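Local structure of LYND (Lyngbya aestuarii, 4V1T) at residues 491-496 against 506-512; 115-121 against 153-159; 567-573 against 683-689; 744-750 against 763-769. The protein probably catalyses the ATP-dependent cyclodehydration of residues in precursor peptides to azolines, as a cyanobactin heterocyclase of the YcaO family. All coordinates share one frame; numbering follows the deposited sequence.

How the interactions relate
Interactions 1 and 2 are buried strand pairings, whereas interactions 3 and 4 are only partly buried and join loops and short helical turns. Interaction 1 pairs antiparallel strands and interaction 2 parallel ones, in separate sheets whose contact centres lie about 43 Å apart. Backbone hydrogen bonds run through both ladders; interaction 3 keeps only a single bridge, and interaction 4 has no direct hydrogen bond across it, relying on a methionine between aromatic rings and one water. Interactions 3 and 4 lie on the same side of the chain's centre, both near helix 538-561, although the nearest atoms of the two contacts remain about 15 Å apart. Interaction 2 lies on the opposite side from both.

Interaction 1 (491-496 against 506-512); sequences IEWTPV and YLPTALC
Trp493 and Tyr506 wedge their side chains together where strands 491-498 and 503-508 form a beta hairpin, part of an antiparallel sheet in the YcaO region. The six-membered part of the indole fills the hollow between Tyr506 and Pro508: CZ3 of Trp493 rests 3.6 Å from CD of Pro508, and CE3 packs on CB of Tyr506. With CG anti to the carbonyl carbon (chi1 -59°), the indole folds back along its own strand, where CD1 of Ile491 covers one face near the rim, while its NE1 bonds to the carbonyl of Ala441. Replacing Trp493 by an alanine is likely to open a gap beside Pro508 and deprive Ala441 O of the indole N-H. CE1 of Tyr506 packs obliquely against Pro495, 3.8 Å from its CB.

Thr494 and Leu507 face the other way. Their backbones exchange two hydrogen bonds, the shorter from Thr494 N to Leu507 O at 2.7 Å, with the donor nearly along the C=O axis. Farther along, CG2 of Val496 presses tightly on CD1 of Leu507 at 3.4 Å, their side chains at about a right angle, and Leu716 of strand 716-719 touches both.

Where the second strand turns into the helical turn 509-512, Glu492 O receives Thr509 N almost straight (174°) and also a water that is held by Ala510 N. OG1 of Thr509 lies 3.0 Å from OG1 of Thr494, itself bonded to Pro437 O, and SG of Cys512 sits 3.9 Å from CB of Thr494.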
# COMPACT_ATOMS: atom_id res chain seq x y z
N ILE B 491 16.56 -42.92 15.45
CA ILE B 491 16.45 -41.53 15.01
C ILE B 491 14.99 -41.17 14.86
O ILE B 491 14.12 -42.02 14.98
CB ILE B 491 17.16 -41.31 13.66
CG1 ILE B 491 16.50 -42.17 12.59
CG2 ILE B 491 18.65 -41.61 13.79
CD1 ILE B 491 17.17 -42.11 11.26
N GLU B 492 14.73 -39.89 14.61
CA GLU B 492 13.37 -39.42 14.39
C GLU B 492 13.03 -39.41 12.91
O GLU B 492 13.68 -38.73 12.12
CB GLU B 492 13.18 -38.04 15.00
CG GLU B 492 13.16 -38.08 16.53
CD GLU B 492 12.86 -36.74 17.16
OE1 GLU B 492 13.26 -35.70 16.59
OE2 GLU B 492 12.24 -36.72 18.24
N TRP B 493 12.03 -40.21 12.53
CA TRP B 493 11.55 -40.24 11.15
C TRP B 493 10.25 -39.45 11.05
O TRP B 493 9.44 -39.47 11.98
CB TRP B 493 11.32 -41.67 10.68
CG TRP B 493 12.52 -42.57 10.72
CD1 TRP B 493 13.02 -43.21 11.82
CD2 TRP B 493 13.35 -42.95 9.62
NE1 TRP B 493 14.12 -43.96 11.46
CE2 TRP B 493 14.34 -43.81 10.12
CE3 TRP B 493 13.36 -42.63 8.26
CZ2 TRP B 493 15.33 -44.37 9.30
CZ3 TRP B 493 14.34 -43.18 7.45
CH2 TRP B 493 15.32 -44.04 7.98
N THR B 494 10.07 -38.76 9.93
CA THR B 494 8.86 -37.99 9.69
C THR B 494 8.04 -38.66 8.59
O THR B 494 8.57 -38.97 7.53
CB THR B 494 9.19 -36.54 9.30
OG1 THR B 494 9.54 -35.79 10.47
CG2 THR B 494 8.00 -35.85 8.63
N PRO B 495 6.73 -38.88 8.84
CA PRO B 495 5.90 -39.46 7.80
C PRO B 495 5.73 -38.53 6.61
O PRO B 495 5.50 -37.34 6.79
CB PRO B 495 4.55 -39.69 8.50
CG PRO B 495 4.53 -38.68 9.59
CD PRO B 495 5.95 -38.58 10.06
N VAL B 496 5.85 -39.09 5.42
CA VAL B 496 5.67 -38.35 4.18
C VAL B 496 4.68 -39.11 3.30
O VAL B 496 4.67 -40.35 3.30
CB VAL B 496 7.00 -38.15 3.42
CG1 VAL B 496 7.98 -37.36 4.27
CG2 VAL B 496 7.61 -39.49 3.03
N TYR B 506 8.66 -42.88 5.10
CA TYR B 506 9.39 -42.19 6.16
C TYR B 506 10.77 -41.72 5.72
O TYR B 506 11.55 -42.49 5.15
CB TYR B 506 9.54 -43.10 7.37
CG TYR B 506 8.26 -43.36 8.10
CD1 TYR B 506 7.78 -42.46 9.05
CD2 TYR B 506 7.51 -44.50 7.85
CE1 TYR B 506 6.60 -42.69 9.73
CE2 TYR B 506 6.32 -44.74 8.52
CZ TYR B 506 5.87 -43.84 9.45
OH TYR B 506 4.69 -44.09 10.11
N LEU B 507 11.05 -40.45 5.98
CA LEU B 507 12.37 -39.88 5.82
C LEU B 507 12.86 -39.39 7.18
O LEU B 507 12.04 -39.06 8.04
CB LEU B 507 12.37 -38.72 4.83
CG LEU B 507 12.41 -39.08 3.35
CD1 LEU B 507 11.02 -39.32 2.84
CD2 LEU B 507 13.07 -37.98 2.54
N PRO B 508 14.20 -39.32 7.36
CA PRO B 508 14.68 -38.69 8.60
C PRO B 508 14.17 -37.25 8.72
O PRO B 508 14.14 -36.52 7.74
CB PRO B 508 16.21 -38.77 8.48
CG PRO B 508 16.49 -39.11 7.05
CD PRO B 508 15.29 -39.83 6.52
N THR B 509 13.76 -36.86 9.92
CA THR B 509 13.25 -35.53 10.18
C THR B 509 14.27 -34.47 9.77
O THR B 509 13.90 -33.37 9.37
CB THR B 509 12.88 -35.37 11.67
OG1 THR B 509 11.96 -36.41 12.06
CG2 THR B 509 12.22 -34.04 11.93
N ALA B 510 15.55 -34.83 9.85
CA ALA B 510 16.63 -33.90 9.53
C ALA B 510 16.60 -33.45 8.07
O ALA B 510 17.14 -32.39 7.73
CB ALA B 510 17.97 -34.54 9.86
N LEU B 511 15.99 -34.26 7.21
CA LEU B 511 15.86 -33.92 5.79
C LEU B 511 14.60 -33.11 5.47
O LEU B 511 14.56 -32.40 4.47
CB LEU B 511 15.86 -35.19 4.94
CG LEU B 511 17.21 -35.76 4.52
CD1 LEU B 511 17.00 -37.02 3.72
CD2 LEU B 511 18.01 -34.75 3.69
N CYS B 512 13.60 -33.22 6.34
CA CYS B 512 12.27 -32.68 6.06
C CYS B 512 12.08 -31.23 6.50
O CYS B 512 11.18 -30.56 6.02
CB CYS B 512 11.22 -33.55 6.74
SG CYS B 512 11.18 -35.26 6.15
O HOH W 1 16.28 -37.24 11.59

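Interaction 2 (115-121 against 153-159); sequences TLTPVGN and LNVVLTD
Leu116 lays its CD2 methyl against Val155, 3.6 Å from CB, the two side chains lying alongside and pointing the same way. Both belong to the face that also carries Pro118 and Leu157, where helix 124-135 packs through Val127, Thr131 and Leu130. Val156, on the other face, brings its CG1 to 3.8 Å from CG1 of Val119 just past the strand end, and helix 165-176 covers both through Leu166. The pair is part of the parallel half of a mixed sheet, with helices on both faces: strands 115-118 and 154-157 run at 24° to each other, and their ladder opens with Thr115 N to Leu153 O. Val155 N reaches Thr115 O at 2.7 Å in a nearly straight bond (175°), while the last rung, Val119 N to Leu157 O, is more bent.

Beyond the strands CG1 of Val119 is squeezed to 3.3 Å from CB of Thr158, its methyl standing between backbone N and carbonyl carbon. Asp159 turns its carboxylate toward Gly120, where a side chain would run into OD1. Exchanging Asp159 for an alanine would probably leave NE2 of Gln163 without its acceptor and a gap beside Gly120, whose CA lies 3.6 Å from Asp159 OD1.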
# COMPACT_ATOMS: atom_id res chain seq x y z
N THR B 115 -5.79 -2.70 37.37
CA THR B 115 -4.55 -2.94 38.10
C THR B 115 -3.35 -2.69 37.20
O THR B 115 -3.40 -3.01 36.00
CB THR B 115 -4.46 -4.37 38.68
OG1 THR B 115 -4.54 -5.33 37.62
CG2 THR B 115 -5.58 -4.61 39.68
N LEU B 116 -2.30 -2.10 37.77
CA LEU B 116 -1.02 -1.91 37.09
C LEU B 116 0.01 -2.85 37.70
O LEU B 116 0.03 -3.06 38.91
CB LEU B 116 -0.54 -0.47 37.20
CG LEU B 116 -1.53 0.63 36.83
CD1 LEU B 116 -0.81 1.97 36.74
CD2 LEU B 116 -2.26 0.33 35.53
N THR B 117 0.88 -3.41 36.85
CA THR B 117 1.92 -4.34 37.30
C THR B 117 3.22 -4.08 36.53
O THR B 117 3.29 -4.30 35.33
CB THR B 117 1.50 -5.81 37.08
OG1 THR B 117 0.16 -6.02 37.56
CG2 THR B 117 2.45 -6.75 37.82
N PRO B 118 4.26 -3.60 37.22
CA PRO B 118 5.54 -3.45 36.53
C PRO B 118 6.29 -4.78 36.39
O PRO B 118 6.09 -5.71 37.15
CB PRO B 118 6.32 -2.51 37.44
CG PRO B 118 5.81 -2.84 38.81
CD PRO B 118 4.34 -3.12 38.62
N VAL B 119 7.17 -4.83 35.39
CA VAL B 119 8.01 -5.99 35.14
C VAL B 119 9.32 -5.46 34.56
O VAL B 119 9.34 -4.41 33.89
CB VAL B 119 7.32 -7.00 34.19
CG1 VAL B 119 7.05 -6.39 32.84
CG2 VAL B 119 8.15 -8.26 34.02
N GLY B 120 10.41 -6.16 34.82
CA GLY B 120 11.72 -5.66 34.42
C GLY B 120 12.07 -4.45 35.26
O GLY B 120 11.77 -4.42 36.45
N ASN B 121 12.66 -3.43 34.64
CA ASN B 121 13.20 -2.29 35.38
C ASN B 121 12.32 -1.05 35.34
O ASN B 121 12.81 0.07 35.49
CB ASN B 121 14.62 -1.97 34.87
CG ASN B 121 14.66 -1.72 33.37
OD1 ASN B 121 13.72 -1.18 32.79
ND2 ASN B 121 15.75 -2.13 32.74
N LEU B 153 -9.26 -5.36 33.75
CA LEU B 153 -8.01 -5.27 33.01
C LEU B 153 -6.79 -5.12 33.90
O LEU B 153 -6.75 -4.26 34.78
CB LEU B 153 -8.06 -4.10 32.04
CG LEU B 153 -6.89 -3.99 31.07
CD1 LEU B 153 -6.95 -5.09 30.03
CD2 LEU B 153 -6.87 -2.62 30.43
N ASN B 154 -5.80 -5.98 33.69
CA ASN B 154 -4.49 -5.81 34.31
C ASN B 154 -3.53 -5.22 33.28
O ASN B 154 -3.35 -5.79 32.21
CB ASN B 154 -3.96 -7.15 34.84
CG ASN B 154 -2.63 -7.01 35.57
OD1 ASN B 154 -2.38 -6.01 36.26
ND2 ASN B 154 -1.78 -8.00 35.42
N VAL B 155 -2.94 -4.07 33.60
CA VAL B 155 -2.00 -3.42 32.71
C VAL B 155 -0.57 -3.71 33.15
O VAL B 155 -0.18 -3.41 34.28
CB VAL B 155 -2.22 -1.91 32.68
CG1 VAL B 155 -1.32 -1.26 31.66
CG2 VAL B 155 -3.67 -1.60 32.37
N VAL B 156 0.22 -4.29 32.25
CA VAL B 156 1.59 -4.67 32.55
C VAL B 156 2.57 -3.77 31.81
O VAL B 156 2.59 -3.74 30.58
CB VAL B 156 1.86 -6.14 32.17
CG1 VAL B 156 3.29 -6.54 32.54
CG2 VAL B 156 0.88 -7.06 32.86
N LEU B 157 3.39 -3.03 32.56
CA LEU B 157 4.39 -2.15 31.98
C LEU B 157 5.74 -2.87 31.97
O LEU B 157 6.21 -3.30 33.02
CB LEU B 157 4.52 -0.84 32.77
CG LEU B 157 3.27 -0.24 33.39
CD1 LEU B 157 3.60 1.13 33.95
CD2 LEU B 157 2.14 -0.11 32.39
N THR B 158 6.33 -3.01 30.79
CA THR B 158 7.59 -3.72 30.65
C THR B 158 8.60 -2.85 29.93
O THR B 158 8.23 -1.85 29.31
CB THR B 158 7.42 -5.04 29.87
OG1 THR B 158 8.64 -5.81 29.94
CG2 THR B 158 7.05 -4.78 28.40
N ASP B 159 9.88 -3.23 30.04
CA ASP B 159 10.95 -2.59 29.26
C ASP B 159 11.27 -3.45 28.04
O ASP B 159 11.95 -2.99 27.12
CB ASP B 159 12.20 -2.38 30.12
CG ASP B 159 12.71 -3.67 30.76
OD1 ASP B 159 11.91 -4.61 30.95
OD2 ASP B 159 13.91 -3.74 31.09

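Interaction 3 (567-573 against 683-689); sequences AVDLGSF and LKTAQDY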
# COMPACT_ATOMS: atom_id res chain seq x y z
N ALA B 567 20.38 -23.40 -28.13
CA ALA B 567 19.66 -22.21 -27.69
C ALA B 567 18.17 -22.33 -28.01
O ALA B 567 17.74 -23.27 -28.67
CB ALA B 567 20.23 -20.95 -28.33
N VAL B 568 17.42 -21.35 -27.53
CA VAL B 568 15.98 -21.27 -27.75
C VAL B 568 15.64 -20.04 -28.57
O VAL B 568 15.99 -18.92 -28.19
CB VAL B 568 15.21 -21.23 -26.41
CG1 VAL B 568 13.70 -21.21 -26.65
CG2 VAL B 568 15.58 -22.43 -25.55
N ASP B 569 14.97 -20.24 -29.70
CA ASP B 569 14.45 -19.14 -30.49
C ASP B 569 13.28 -18.52 -29.75
O ASP B 569 12.16 -19.04 -29.76
CB ASP B 569 14.02 -19.61 -31.88
CG ASP B 569 13.37 -18.51 -32.70
OD1 ASP B 569 13.53 -17.31 -32.37
OD2 ASP B 569 12.70 -18.85 -33.70
N LEU B 570 13.55 -17.39 -29.10
CA LEU B 570 12.55 -16.73 -28.27
C LEU B 570 11.51 -16.01 -29.11
O LEU B 570 10.51 -15.56 -28.57
CB LEU B 570 13.24 -15.76 -27.32
CG LEU B 570 14.22 -16.41 -26.34
CD1 LEU B 570 15.01 -15.35 -25.59
CD2 LEU B 570 13.49 -17.31 -25.35
N GLY B 571 11.75 -15.91 -30.41
CA GLY B 571 10.80 -15.28 -31.32
C GLY B 571 9.80 -16.26 -31.92
O GLY B 571 9.11 -15.92 -32.88
N SER B 572 9.72 -17.46 -31.36
CA SER B 572 8.81 -18.50 -31.85
C SER B 572 7.75 -18.92 -30.84
O SER B 572 6.97 -19.83 -31.09
CB SER B 572 9.60 -19.74 -32.30
OG SER B 572 10.18 -20.42 -31.20
N PHE B 573 7.71 -18.25 -29.69
CA PHE B 573 6.76 -18.59 -28.62
C PHE B 573 5.54 -17.66 -28.55
O PHE B 573 4.68 -17.81 -27.68
CB PHE B 573 7.49 -18.59 -27.28
CG PHE B 573 8.36 -19.78 -27.09
CD1 PHE B 573 9.68 -19.78 -27.54
CD2 PHE B 573 7.87 -20.92 -26.48
CE1 PHE B 573 10.48 -20.89 -27.38
CE2 PHE B 573 8.66 -22.03 -26.32
CZ PHE B 573 9.97 -22.02 -26.77
N LEU B 683 17.99 -24.28 -33.35
CA LEU B 683 17.31 -23.56 -32.29
C LEU B 683 16.05 -24.30 -31.89
O LEU B 683 15.33 -24.80 -32.74
CB LEU B 683 16.96 -22.14 -32.74
CG LEU B 683 18.15 -21.25 -33.09
CD1 LEU B 683 17.67 -19.94 -33.71
CD2 LEU B 683 18.98 -20.97 -31.85
N LYS B 684 15.80 -24.37 -30.59
CA LYS B 684 14.57 -24.95 -30.08
C LYS B 684 13.39 -24.02 -30.34
O LYS B 684 13.45 -22.84 -30.03
CB LYS B 684 14.70 -25.22 -28.58
CG LYS B 684 15.65 -26.35 -28.24
CD LYS B 684 15.01 -27.70 -28.53
CE LYS B 684 16.06 -28.78 -28.67
NZ LYS B 684 15.46 -30.13 -28.62
N THR B 685 12.32 -24.57 -30.91
CA THR B 685 11.13 -23.79 -31.22
C THR B 685 9.99 -24.21 -30.30
O THR B 685 10.08 -25.22 -29.61
CB THR B 685 10.68 -23.96 -32.70
OG1 THR B 685 10.31 -25.32 -32.94
CG2 THR B 685 11.81 -23.57 -33.64
N ALA B 686 8.92 -23.42 -30.30
CA ALA B 686 7.79 -23.67 -29.42
C ALA B 686 7.18 -25.05 -29.63
O ALA B 686 6.68 -25.68 -28.69
CB ALA B 686 6.72 -22.60 -29.64
N GLN B 687 7.23 -25.54 -30.87
CA GLN B 687 6.59 -26.81 -31.20
C GLN B 687 7.40 -28.02 -30.73
O GLN B 687 6.88 -29.13 -30.68
CB GLN B 687 6.34 -26.91 -32.70
CG GLN B 687 7.61 -27.00 -33.53
CD GLN B 687 7.38 -27.63 -34.90
OE1 GLN B 687 6.35 -28.24 -35.15
NE2 GLN B 687 8.36 -27.47 -35.78
N ASP B 688 8.67 -27.80 -30.40
CA ASP B 688 9.53 -28.87 -29.91
C ASP B 688 9.10 -29.35 -28.53
O ASP B 688 9.62 -30.35 -28.02
CB ASP B 688 10.99 -28.41 -29.87
CG ASP B 688 11.59 -28.22 -31.26
OD1 ASP B 688 11.34 -29.07 -32.14
OD2 ASP B 688 12.31 -27.21 -31.46
N TYR B 689 8.15 -28.64 -27.92
CA TYR B 689 7.67 -28.96 -26.58
C TYR B 689 6.18 -29.32 -26.59
O TYR B 689 5.32 -28.44 -26.63
CB TYR B 689 7.93 -27.79 -25.65
CG TYR B 689 9.38 -27.37 -25.64
CD1 TYR B 689 10.31 -27.99 -24.81
CD2 TYR B 689 9.82 -26.35 -26.46
CE1 TYR B 689 11.64 -27.61 -24.81
CE2 TYR B 689 11.15 -25.95 -26.47
CZ TYR B 689 12.05 -26.58 -25.65
OH TYR B 689 13.36 -26.18 -25.68
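The backbones of Val568 and Lys684 come together in a single bridge, their CA atoms 4.6 Å apart, with Lys684 giving its N-H to Ala567 O at 2.9 Å, almost straight (178°), and receiving Asp569 N on its own carbonyl. This joins the loop between helices 538-561 and 576-587 to the one between helices 661-666 and 697-710.

CD2 of Leu683 lies 3.7 Å from CB of Ala567, and CB of the leucine also meets CB of Asp569. Phe573 carries a second apolar contact, where CB of Ala686 stands over the ring in a CH-pi contact, 4.0 Å from the centroid and 22° off the normal. Phe573 turns its CZ edge toward CE2 of Tyr689, 4.1 Å away; the hydroxyl of that tyrosine bonds to Asp596, and Ile634 of helix 630-649 touches Phe573.

Each loop is also braced from within. Asp569 closes an Asx turn by accepting Gly571 N on OD1 from above the carboxylate plane. Ser572 OG, set between its backbone N and carbonyl carbon (chi1 70°), donates to Asp569 O at 2.8 Å. On the other side Asp688 OD2 takes Thr685 N at 2.7 Å.

Across the contact, Ser572 OG adds a weak bond from Ala686 N. The two loops are thus held chiefly by two backbone bonds, with apolar contacts at Leu683 and round the Phe573 ring, while the carboxylates of Asp569 and Asp688 serve to shape their own turns.

Interaction 4 (744-750 against 763-769); sequences FGEGRLY and LTEAQMN
At the start of helix 748-755, Leu749 and Tyr750, with Phe744 just ahead of the helix, meet Met768 in the segment leading to the proline-rich end of the chain, a tail found in many azoline-forming YcaO proteins. Met768 is the bump that fits between two aromatic rings. Its CB stands over the centre of the Phe744 ring in a CH-pi contact, 3.9 Å from the centroid and 11° off the normal. Bent at chi2 (-57°), the chain turns away from that ring so that SD lies obliquely to both rings, 5.4 Å from the centroid of Phe744 and 5.2 Å from that of Tyr750, a Met-aromatic contact with each. Its methyl points toward Leu749 and Tyr750, but its exact placement against both is doubtful.

The tyrosine hydroxyl donates within its own segment to Phe744 O at 2.6 Å, which helps hold the ring where it packs beside CB of Glu765, 3.4 Å from Tyr750 OH. The edge of the Tyr750 ring is turned to the carbonyl of Leu763. The carboxylate of Glu765 bonds to Ser460, while Tyr560 of helix 538-561 touches Phe744 and Met768.

No direct hydrogen bond crosses the contact. One water donates to Tyr750 O and accepts from Leu763 N, so the helix start and the tail segment are joined by the Met768 side chain, CB over Phe744 and sulfur oblique to both rings, with polar contact through a single water.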
# COMPACT_ATOMS: atom_id res chain seq x y z
N PHE B 744 27.95 -36.18 -6.16
CA PHE B 744 28.36 -37.01 -7.28
C PHE B 744 28.20 -38.51 -7.04
O PHE B 744 28.96 -39.31 -7.59
CB PHE B 744 29.83 -36.71 -7.62
CG PHE B 744 30.09 -35.27 -7.95
CD1 PHE B 744 29.15 -34.52 -8.64
CD2 PHE B 744 31.28 -34.67 -7.59
CE1 PHE B 744 29.37 -33.20 -8.94
CE2 PHE B 744 31.52 -33.34 -7.90
CZ PHE B 744 30.57 -32.60 -8.58
N GLY B 745 27.20 -38.88 -6.25
CA GLY B 745 26.86 -40.29 -6.08
C GLY B 745 26.31 -40.86 -7.38
O GLY B 745 25.85 -40.12 -8.24
N GLU B 746 26.38 -42.18 -7.52
CA GLU B 746 25.92 -42.85 -8.73
C GLU B 746 24.42 -42.61 -8.97
O GLU B 746 23.67 -42.37 -8.03
CB GLU B 746 26.20 -44.36 -8.64
CG GLU B 746 25.38 -45.11 -7.59
CD GLU B 746 25.81 -46.57 -7.44
OE1 GLU B 746 26.83 -46.98 -8.04
OE2 GLU B 746 25.14 -47.31 -6.70
N GLY B 747 24.01 -42.68 -10.23
CA GLY B 747 22.61 -42.52 -10.60
C GLY B 747 22.39 -41.65 -11.83
O GLY B 747 23.13 -41.71 -12.81
N ARG B 748 21.35 -40.84 -11.76
CA ARG B 748 20.89 -40.05 -12.89
C ARG B 748 21.95 -39.09 -13.44
O ARG B 748 22.00 -38.84 -14.65
CB ARG B 748 19.64 -39.26 -12.49
CG ARG B 748 18.40 -40.10 -12.22
CD ARG B 748 17.21 -39.25 -11.81
NE ARG B 748 16.99 -38.14 -12.73
CZ ARG B 748 16.29 -38.22 -13.86
NH1 ARG B 748 15.73 -39.37 -14.23
NH2 ARG B 748 16.15 -37.15 -14.63
N LEU B 749 22.77 -38.54 -12.56
CA LEU B 749 23.79 -37.58 -12.96
C LEU B 749 24.69 -38.14 -14.06
O LEU B 749 25.06 -37.44 -15.00
CB LEU B 749 24.63 -37.15 -11.75
CG LEU B 749 25.64 -36.03 -12.00
CD1 LEU B 749 24.94 -34.71 -12.30
CD2 LEU B 749 26.55 -35.88 -10.80
N TYR B 750 25.01 -39.42 -13.94
CA TYR B 750 25.87 -40.11 -14.90
C TYR B 750 25.06 -40.73 -16.03
O TYR B 750 25.47 -40.70 -17.19
CB TYR B 750 26.71 -41.20 -14.19
CG TYR B 750 27.59 -40.67 -13.07
CD1 TYR B 750 28.88 -40.24 -13.32
CD2 TYR B 750 27.12 -40.59 -11.76
CE1 TYR B 750 29.68 -39.74 -12.30
CE2 TYR B 750 27.92 -40.09 -10.74
CZ TYR B 750 29.19 -39.67 -11.02
OH TYR B 750 29.98 -39.18 -10.00
N LEU B 763 30.54 -40.03 -17.92
CA LEU B 763 31.71 -39.42 -17.31
C LEU B 763 32.00 -40.15 -16.01
O LEU B 763 31.12 -40.79 -15.44
CB LEU B 763 31.48 -37.93 -17.04
CG LEU B 763 31.32 -37.01 -18.25
CD1 LEU B 763 30.97 -35.61 -17.76
CD2 LEU B 763 32.56 -36.97 -19.11
N THR B 764 33.25 -40.07 -15.55
CA THR B 764 33.60 -40.56 -14.23
C THR B 764 33.41 -39.43 -13.24
O THR B 764 33.25 -38.27 -13.63
CB THR B 764 35.05 -41.07 -14.16
OG1 THR B 764 35.95 -39.98 -14.40
CG2 THR B 764 35.28 -42.15 -15.20
N GLU B 765 33.43 -39.76 -11.95
CA GLU B 765 33.26 -38.76 -10.90
C GLU B 765 34.33 -37.68 -11.00
O GLU B 765 34.05 -36.51 -10.74
CB GLU B 765 33.32 -39.42 -9.52
CG GLU B 765 33.38 -38.45 -8.35
CD GLU B 765 33.18 -39.12 -7.00
OE1 GLU B 765 33.10 -40.37 -6.95
OE2 GLU B 765 33.08 -38.39 -5.99
N ALA B 766 35.53 -38.08 -11.39
CA ALA B 766 36.65 -37.17 -11.47
C ALA B 766 36.52 -36.17 -12.62
O ALA B 766 37.18 -35.14 -12.63
CB ALA B 766 37.95 -37.95 -11.61
N GLN B 767 35.67 -36.49 -13.60
CA GLN B 767 35.46 -35.64 -14.77
C GLN B 767 34.27 -34.72 -14.60
O GLN B 767 33.97 -33.94 -15.50
CB GLN B 767 35.25 -36.49 -16.02
CG GLN B 767 36.41 -37.40 -16.37
CD GLN B 767 36.07 -38.33 -17.51
OE1 GLN B 767 35.18 -39.18 -17.40
NE2 GLN B 767 36.78 -38.18 -18.62
N MET B 768 33.58 -34.82 -13.47
CA MET B 768 32.49 -33.90 -13.19
C MET B 768 33.05 -32.49 -13.02
O MET B 768 34.18 -32.31 -12.58
CB MET B 768 31.71 -34.31 -11.93
CG MET B 768 30.81 -35.54 -12.12
SD MET B 768 29.62 -35.33 -13.44
CE MET B 768 28.87 -36.94 -13.60
N ASN B 769 32.25 -31.49 -13.39
CA ASN B 769 32.66 -30.10 -13.33
C ASN B 769 33.25 -29.78 -11.96
O ASN B 769 32.56 -29.91 -10.95
CB ASN B 769 31.47 -29.19 -13.62
CG ASN B 769 31.88 -27.77 -13.95
OD1 ASN B 769 32.99 -27.32 -13.63
ND2 ASN B 769 30.99 -27.04 -14.61
O HOH W 2 27.86 -38.98 -17.68